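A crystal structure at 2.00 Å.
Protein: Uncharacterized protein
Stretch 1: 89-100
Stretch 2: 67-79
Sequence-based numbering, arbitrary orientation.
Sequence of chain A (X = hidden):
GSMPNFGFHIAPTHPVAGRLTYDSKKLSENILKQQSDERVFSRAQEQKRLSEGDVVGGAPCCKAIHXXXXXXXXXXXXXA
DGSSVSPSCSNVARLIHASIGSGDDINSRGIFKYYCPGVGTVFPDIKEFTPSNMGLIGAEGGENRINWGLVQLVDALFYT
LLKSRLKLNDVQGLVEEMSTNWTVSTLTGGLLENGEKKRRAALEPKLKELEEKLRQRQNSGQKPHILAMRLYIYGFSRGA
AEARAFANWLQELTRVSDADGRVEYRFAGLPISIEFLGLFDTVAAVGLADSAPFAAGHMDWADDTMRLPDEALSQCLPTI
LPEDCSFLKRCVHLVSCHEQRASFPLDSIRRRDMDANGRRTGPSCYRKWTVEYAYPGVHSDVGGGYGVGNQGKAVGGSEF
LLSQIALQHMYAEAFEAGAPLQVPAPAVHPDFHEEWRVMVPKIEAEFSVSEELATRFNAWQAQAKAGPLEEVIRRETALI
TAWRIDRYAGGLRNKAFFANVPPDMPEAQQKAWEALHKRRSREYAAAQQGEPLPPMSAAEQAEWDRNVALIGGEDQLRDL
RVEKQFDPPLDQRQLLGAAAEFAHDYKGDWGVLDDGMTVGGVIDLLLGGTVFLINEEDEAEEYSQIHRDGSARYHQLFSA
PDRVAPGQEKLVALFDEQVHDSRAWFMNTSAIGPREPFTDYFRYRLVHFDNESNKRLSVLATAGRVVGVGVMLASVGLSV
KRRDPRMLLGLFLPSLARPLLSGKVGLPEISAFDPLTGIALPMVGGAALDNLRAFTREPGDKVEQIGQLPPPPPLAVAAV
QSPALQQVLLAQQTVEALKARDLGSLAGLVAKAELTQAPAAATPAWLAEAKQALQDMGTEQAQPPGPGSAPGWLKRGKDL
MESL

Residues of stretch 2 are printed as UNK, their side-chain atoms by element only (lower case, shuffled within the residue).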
# COMPACT_ATOMS: atom_id res chain seq x y z
N CYS A 89 13.20 -7.52 4.90
CA CYS A 89 11.89 -7.48 5.57
C CYS A 89 11.40 -6.03 5.70
O CYS A 89 12.17 -5.14 6.07
CB CYS A 89 12.02 -8.06 6.99
SG CYS A 89 12.67 -9.75 7.08
N SER A 90 10.11 -5.81 5.45
CA SER A 90 9.51 -4.49 5.67
C SER A 90 9.33 -4.21 7.15
O SER A 90 9.55 -5.09 7.99
CB SER A 90 8.14 -4.41 5.00
OG SER A 90 7.16 -5.16 5.72
N ASN A 91 8.89 -3.00 7.49
CA ASN A 91 8.59 -2.71 8.87
C ASN A 91 7.38 -3.46 9.42
O ASN A 91 7.33 -3.76 10.61
CB ASN A 91 8.44 -1.21 9.10
CG ASN A 91 9.75 -0.49 8.98
OD1 ASN A 91 10.81 -1.10 9.09
ND2 ASN A 91 9.69 0.82 8.76
N VAL A 92 6.41 -3.78 8.56
CA VAL A 92 5.31 -4.62 8.99
C VAL A 92 5.82 -5.99 9.43
O VAL A 92 5.45 -6.49 10.49
CB VAL A 92 4.23 -4.76 7.89
CG1 VAL A 92 3.22 -5.83 8.26
CG2 VAL A 92 3.52 -3.40 7.69
N ALA A 93 6.70 -6.58 8.63
CA ALA A 93 7.22 -7.90 8.94
C ALA A 93 8.07 -7.82 10.20
O ALA A 93 8.01 -8.71 11.05
CB ALA A 93 8.00 -8.47 7.78
N ARG A 94 8.86 -6.75 10.33
CA ARG A 94 9.66 -6.55 11.53
C ARG A 94 8.79 -6.48 12.79
O ARG A 94 9.09 -7.13 13.78
CB ARG A 94 10.58 -5.32 11.38
CG ARG A 94 11.71 -5.55 10.39
CD ARG A 94 12.43 -4.28 9.98
NE ARG A 94 13.14 -4.49 8.72
CZ ARG A 94 14.43 -4.81 8.62
NH1 ARG A 94 15.18 -4.91 9.72
NH2 ARG A 94 14.98 -4.98 7.43
N LEU A 95 7.69 -5.73 12.73
CA LEU A 95 6.78 -5.61 13.87
C LEU A 95 6.05 -6.91 14.20
O LEU A 95 5.74 -7.17 15.38
CB LEU A 95 5.77 -4.49 13.61
CG LEU A 95 6.38 -3.09 13.65
CD1 LEU A 95 5.38 -2.06 13.14
CD2 LEU A 95 6.85 -2.77 15.07
N ILE A 96 5.77 -7.71 13.17
CA ILE A 96 5.20 -9.03 13.37
C ILE A 96 6.21 -10.00 14.03
O ILE A 96 5.87 -10.71 14.96
CB ILE A 96 4.63 -9.60 12.05
CG1 ILE A 96 3.38 -8.82 11.64
CG2 ILE A 96 4.30 -11.08 12.21
CD1 ILE A 96 2.23 -8.96 12.64
N HIS A 97 7.45 -9.99 13.55
CA HIS A 97 8.52 -10.77 14.16
C HIS A 97 8.67 -10.45 15.65
O HIS A 97 8.93 -11.34 16.46
CB HIS A 97 9.86 -10.47 13.48
CG HIS A 97 9.92 -10.82 12.03
ND1 HIS A 97 10.89 -10.31 11.18
CD2 HIS A 97 9.15 -11.63 11.27
CE1 HIS A 97 10.71 -10.80 9.97
NE2 HIS A 97 9.66 -11.59 9.99
N ALA A 98 8.52 -9.17 16.00
CA ALA A 98 8.66 -8.70 17.38
C ALA A 98 7.35 -8.75 18.17
O ALA A 98 7.30 -8.32 19.33
CB ALA A 98 9.22 -7.28 17.41
N SER A 99 6.29 -9.24 17.54
CA SER A 99 5.01 -9.40 18.22
C SER A 99 4.87 -10.77 18.88
O SER A 99 5.39 -11.78 18.38
CB SER A 99 3.84 -9.15 17.26
OG SER A 99 3.65 -7.76 16.99
N ILE A 100 4.18 -10.81 20.01
CA ILE A 100 3.91 -12.05 20.73
C ILE A 100 2.70 -12.74 20.10
O ILE A 100 1.79 -12.07 19.62
CB ILE A 100 3.65 -11.72 22.21
CG1 ILE A 100 4.87 -11.02 22.81
CG2 ILE A 100 3.26 -12.97 23.01
CD1 ILE A 100 4.57 -10.25 24.09
N UNK A 67 -5.00 -9.79 19.57
CA UNK A 67 -4.68 -10.23 18.22
C UNK A 67 -3.93 -9.17 17.44
O UNK A 67 -4.43 -8.06 17.25
c UNK A 67 -8.23 -11.69 17.62
c UNK A 67 -5.95 -10.56 17.42
c UNK A 67 -5.59 -10.98 16.00
c UNK A 67 -6.79 -11.63 18.13
N UNK A 68 -2.73 -9.51 16.98
CA UNK A 68 -2.00 -8.65 16.05
C UNK A 68 -2.16 -9.17 14.61
O UNK A 68 -1.98 -10.38 14.36
c UNK A 68 0.24 -7.66 15.47
o UNK A 68 -0.34 -8.16 17.75
c UNK A 68 -0.51 -8.61 16.40
N UNK A 69 -2.48 -8.27 13.68
CA UNK A 69 -2.61 -8.56 12.25
C UNK A 69 -1.75 -7.58 11.44
O UNK A 69 -1.90 -6.38 11.56
c UNK A 69 -6.04 -8.71 10.29
c UNK A 69 -4.08 -8.42 11.84
c UNK A 69 -4.00 -10.09 10.01
c UNK A 69 -4.52 -8.73 10.41
N UNK A 70 -0.83 -8.10 10.62
CA UNK A 70 0.03 -7.25 9.81
C UNK A 70 -0.20 -7.52 8.33
O UNK A 70 -0.05 -8.65 7.87
N UNK A 71 -0.59 -6.47 7.60
CA UNK A 71 -0.75 -6.53 6.15
C UNK A 71 0.46 -5.84 5.50
O UNK A 71 0.62 -4.59 5.59
c UNK A 71 -5.15 -7.85 6.11
c UNK A 71 -5.72 -7.29 7.24
c UNK A 71 -3.95 -7.36 5.63
c UNK A 71 -2.01 -5.78 5.71
c UNK A 71 -5.08 -6.24 7.89
c UNK A 71 -3.29 -6.33 6.27
c UNK A 71 -3.87 -5.76 7.40
N UNK A 72 1.30 -6.65 4.85
CA UNK A 72 2.54 -6.16 4.28
C UNK A 72 2.29 -5.36 3.01
O UNK A 72 1.18 -5.36 2.46
o UNK A 72 5.26 -5.67 4.19
o UNK A 72 5.81 -7.80 4.41
c UNK A 72 3.52 -7.30 3.99
c UNK A 72 4.96 -6.90 4.21
N UNK A 73 3.34 -4.69 2.53
CA UNK A 73 3.17 -3.75 1.45
C UNK A 73 3.26 -4.35 0.07
O UNK A 73 3.43 -5.56 -0.09
N UNK A 74 3.15 -3.48 -0.93
CA UNK A 74 3.24 -3.84 -2.33
C UNK A 74 4.55 -4.56 -2.60
O UNK A 74 5.62 -4.02 -2.33
o UNK A 74 2.07 -1.78 -2.78
c UNK A 74 3.20 -2.56 -3.18
c UNK A 74 3.12 -2.90 -4.65
N UNK A 75 4.45 -5.78 -3.14
CA UNK A 75 5.61 -6.60 -3.49
C UNK A 75 6.48 -6.99 -2.30
O UNK A 75 7.63 -7.41 -2.48
c UNK A 75 6.47 -5.93 -4.58
o UNK A 75 6.79 -7.97 -5.79
c UNK A 75 7.30 -6.93 -5.36
n UNK A 75 8.59 -6.63 -5.55
N UNK A 76 5.94 -6.85 -1.09
CA UNK A 76 6.64 -7.33 0.10
C UNK A 76 6.14 -8.70 0.54
O UNK A 76 4.94 -8.87 0.82
n UNK A 76 8.25 -4.77 0.98
c UNK A 76 6.46 -6.35 1.25
o UNK A 76 6.15 -4.10 0.62
c UNK A 76 6.94 -4.97 0.92
N UNK A 77 7.05 -9.65 0.66
CA UNK A 77 6.69 -10.99 1.12
C UNK A 77 7.75 -11.46 2.11
O UNK A 77 8.92 -11.62 1.73
n UNK A 77 5.06 -13.79 -0.01
o UNK A 77 7.10 -14.07 0.90
c UNK A 77 6.63 -11.95 -0.08
c UNK A 77 6.28 -13.36 0.32
N UNK A 78 7.37 -11.67 3.37
CA UNK A 78 8.33 -11.95 4.43
C UNK A 78 9.18 -13.19 4.17
O UNK A 78 10.40 -13.14 4.29
c UNK A 78 8.65 -12.09 6.94
o UNK A 78 9.76 -11.57 6.77
o UNK A 78 8.33 -12.64 8.02
c UNK A 78 7.65 -12.05 5.80
N UNK A 79 8.53 -14.30 3.81
CA UNK A 79 9.23 -15.55 3.49
C UNK A 79 10.32 -15.30 2.44
O UNK A 79 11.49 -15.65 2.64
n UNK A 79 5.66 -19.14 5.41
c UNK A 79 8.26 -16.60 2.94
c UNK A 79 6.22 -18.07 3.23
c UNK A 79 7.15 -17.05 3.91
c UNK A 79 5.12 -18.56 4.16
O HOH W 1 2.17 -6.18 18.13
O HOH W 2 -0.05 -10.43 19.28
O HOH W 3 8.55 -7.95 4.14

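Position 67 opens on the strand with four side-chain carbons, forked at the first, one arm two carbons long; they point away from stretch 1 and touch none of it. This is Ile67. Position 68 carries one carbon bearing an oxygen and a carbon; the terminal carbon lies 3.7 Å from Ile96 CD1 and 3.7 Å from Ser99 OG. This is Thr68, whose OG1 is linked by one water to Ser99 OG and by another to Ile100 O. Position 69 has four carbons forked at the second and turned away, hence Leu69.

Position 70 has no side-chain atoms and is Gly70. The helix packs directly on its backbone: Val92 CG1 is 3.8 Å from Gly70 C, and Ile96 CD1 is 3.8 Å from Gly70 N. An ideal CB would sit 2.7 Å from Ile96 CG1, a clash, so the bare backbone makes room for this approach. Position 71 bears one carbon and a six-carbon ring, directed away; this is Phe71, which meets stretch 1 through its backbone, with Phe71 O 3.8 Å from Val92 CG2.

At position 72, two carbons end in two oxygens, one of them 2.5 Å from Ser90 OG. The carboxylate identifies Asp72, and Ser90 OG donates a very short hydrogen bond to Asp72 OD1. The same Asp72 OD1 accepts from the backbone N of position 73 at 2.7 Å. Position 73 lacks side-chain atoms, as expected of Gly73, which starts a type II turn.

Position 74, one carbon with an oxygen and a carbon, is Thr74. Position 75 has two carbons, the second with an oxygen and a nitrogen: Asn75. Neither reaches stretch 1. Position 76 repeats that amide pattern but points toward Ser90, and is Asn76. Position 77, again an amide but directed away, is Asn77, the N-cap of the following helix.

Position 78 has two carbons and two oxygens, one oxygen 2.6 Å from His97 NE2 at the edge of the imidazole. It is Asp78, whose OD2 accepts from His97 NE2 at 164°; its OD1 lies 3.7 Å from Ala93 CB. Position 79, four carbons in a row ending in nitrogen, is the exposed Lys79, clear of stretch 1.

The contact pairs a nearly antiparallel helix and strand, 8.1 Å apart at closest approach. Val92 and Ile96 pack along Gly70, while beyond the strand, Asp72 binds the N-cap residue Ser90 and Asp78 binds His97 in the helix. Ser90 serves both partners, donating to Asp72 while its OG accepts the capping bond from Ala93 N at 3.3 Å.

Stretch 2 67-79: ITLGFDGTNNNDK
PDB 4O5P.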